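Local coordinates for protein SnoK (Streptomyces nogalater, PDB 5EPA) that acts as an iron-dependent, 2-oxoglutarate-using carbocyclase in the biosynthesis of nogalamycin, at residues 30-33 and 34-38. Sequence-based numbering, arbitrary orientation.
Sequences VRFY and REQGY
Phe32 turns one ring edge toward the face of Tyr38 in a T-shaped pair. The centroids are 5.4 Å apart and the planes stand at 86°. Phe32 CE1 lies above the Tyr38 ring, offset toward its rim, 3.8 Å from Tyr38 CZ. A CH-pi contact occupies a face of Phe32: Gln36 CG sits over the centre of the ring, 3.7 Å from the centroid. With CG beside its own backbone N (chi1 -51°), Gln36 sends this methylene back over Phe32. The carbonyl O of Tyr38 lies at the Phe32 edge, 3.3 Å from Phe32 CD1.

Backbone hydrogen bonds close the last turns of helix 27-36. Gln36 N donates to Phe32 O, and Gly37 N to Tyr33 O at 2.9 Å. Gly37 then leaves the helix with positive phi (89°), where a side chain would jam against Gln36 O. The chain enters strand 38-41, at one edge of the main antiparallel sheet in this cupin-clan fold. Tyr38 touches His216, a 2-oxoglutarate-binding residue, but stays about 11 Å from the ligand.

Other side chains pack four residues apart. Val30 CG1 lies over the Arg34 guanidinium face, 3.9 Å from Arg34 CZ; Arg34 NE is hydrogen-bonded to Leu107 O. Arg31 CG meets Glu35 OE2 at 3.5 Å, but their charged ends do not touch.

Buried Tyr33 packs on Leu107, Val39 and His217. Cutting it back to an alanine is likely to leave a gap between these neighbours.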
loop_
_atom_site.group_PDB
_atom_site.type_symbol
_atom_site.label_atom_id
_atom_site.label_comp_id
_atom_site.label_asym_id
_atom_site.label_seq_id
_atom_site.Cartn_x
_atom_site.Cartn_y
_atom_site.Cartn_z
ATOM N N VAL A 30 -1.034 -17.416 -5.228
ATOM C CA VAL A 30 0.208 -17.264 -4.491
ATOM C C VAL A 30 1.434 -17.286 -5.431
ATOM O O VAL A 30 2.324 -16.442 -5.318
ATOM C CB VAL A 30 0.371 -18.388 -3.460
ATOM C CG1 VAL A 30 1.747 -18.332 -2.816
ATOM C CG2 VAL A 30 -0.735 -18.285 -2.419
ATOM N N ARG A 31 1.454 -18.216 -6.378
ATOM C CA ARG A 31 2.530 -18.272 -7.346
ATOM C C ARG A 31 2.577 -17.005 -8.204
ATOM O O ARG A 31 3.649 -16.482 -8.486
ATOM C CB ARG A 31 2.423 -19.540 -8.196
ATOM C CG ARG A 31 3.547 -19.726 -9.213
ATOM C CD ARG A 31 3.453 -21.044 -9.973
ATOM N NE ARG A 31 2.135 -21.292 -10.606
ATOM C CZ ARG A 31 1.155 -22.161 -10.230
ATOM N NH1 ARG A 31 1.241 -22.972 -9.154
ATOM N NH2 ARG A 31 0.033 -22.216 -10.969
ATOM N N PHE A 32 1.423 -16.500 -8.608
ATOM C CA PHE A 32 1.373 -15.282 -9.412
ATOM C C PHE A 32 2.008 -14.150 -8.653
ATOM O O PHE A 32 2.823 -13.400 -9.182
ATOM C CB PHE A 32 -0.076 -14.945 -9.761
ATOM C CG PHE A 32 -0.241 -13.797 -10.730
ATOM C CD1 PHE A 32 -0.210 -12.488 -10.297
ATOM C CD2 PHE A 32 -0.448 -14.031 -12.067
ATOM C CE1 PHE A 32 -0.360 -11.427 -11.169
ATOM C CE2 PHE A 32 -0.596 -12.964 -12.968
ATOM C CZ PHE A 32 -0.587 -11.660 -12.509
ATOM N N TYR A 33 1.631 -14.010 -7.372
ATOM C CA TYR A 33 2.237 -13.000 -6.502
ATOM C C TYR A 33 3.741 -13.137 -6.404
ATOM O O TYR A 33 4.432 -12.170 -6.534
ATOM C CB TYR A 33 1.643 -13.038 -5.087
ATOM C CG TYR A 33 2.361 -12.092 -4.151
ATOM C CD1 TYR A 33 2.149 -10.712 -4.228
ATOM C CD2 TYR A 33 3.259 -12.555 -3.196
ATOM C CE1 TYR A 33 2.801 -9.856 -3.363
ATOM C CE2 TYR A 33 3.939 -11.672 -2.375
ATOM C CZ TYR A 33 3.686 -10.340 -2.455
ATOM O OH TYR A 33 4.366 -9.447 -1.655
ATOM N N ARG A 34 4.245 -14.336 -6.170
ATOM C CA ARG A 34 5.700 -14.528 -5.954
ATOM C C ARG A 34 6.470 -14.225 -7.200
ATOM O O ARG A 34 7.540 -13.653 -7.127
ATOM C CB ARG A 34 6.045 -15.942 -5.495
ATOM C CG ARG A 34 5.338 -16.379 -4.206
ATOM C CD ARG A 34 6.119 -16.126 -2.940
ATOM N NE ARG A 34 5.319 -16.366 -1.734
ATOM C CZ ARG A 34 5.179 -17.529 -1.079
ATOM N NH1 ARG A 34 5.721 -18.641 -1.505
ATOM N NH2 ARG A 34 4.461 -17.569 0.030
ATOM N N GLU A 35 5.909 -14.570 -8.361
ATOM C CA GLU A 35 6.606 -14.343 -9.637
ATOM C C GLU A 35 6.464 -12.914 -10.158
ATOM O O GLU A 35 7.410 -12.342 -10.693
ATOM C CB GLU A 35 6.123 -15.332 -10.703
ATOM C CG GLU A 35 6.526 -16.771 -10.382
ATOM C CD GLU A 35 5.991 -17.794 -11.381
ATOM O OE1 GLU A 35 5.252 -17.361 -12.324
ATOM O OE2 GLU A 35 6.303 -19.015 -11.224
ATOM N N GLN A 36 5.274 -12.357 -10.023
ATOM C CA GLN A 36 4.949 -11.054 -10.645
ATOM C C GLN A 36 5.138 -9.876 -9.706
ATOM O O GLN A 36 5.343 -8.759 -10.183
ATOM C CB GLN A 36 3.516 -11.041 -11.218
ATOM C CG GLN A 36 3.175 -12.202 -12.143
ATOM C CD GLN A 36 3.998 -12.196 -13.415
ATOM O OE1 GLN A 36 4.213 -11.159 -14.011
ATOM N NE2 GLN A 36 4.448 -13.353 -13.836
ATOM N N GLY A 37 5.089 -10.111 -8.403
ATOM C CA GLY A 37 5.281 -9.038 -7.416
ATOM C C GLY A 37 4.007 -8.286 -6.986
ATOM O O GLY A 37 4.058 -7.352 -6.210
ATOM N N TYR A 38 2.882 -8.677 -7.560
ATOM C CA TYR A 38 1.603 -8.152 -7.205
ATOM C C TYR A 38 0.571 -9.237 -7.500
ATOM O O TYR A 38 0.831 -10.169 -8.259
ATOM C CB TYR A 38 1.295 -6.881 -8.013
ATOM C CG TYR A 38 0.914 -7.189 -9.438
ATOM C CD1 TYR A 38 1.906 -7.433 -10.419
ATOM C CD2 TYR A 38 -0.404 -7.273 -9.828
ATOM C CE1 TYR A 38 1.570 -7.738 -11.746
ATOM C CE2 TYR A 38 -0.741 -7.561 -11.164
ATOM C CZ TYR A 38 0.261 -7.806 -12.099
ATOM O OH TYR A 38 -0.075 -8.109 -13.386
#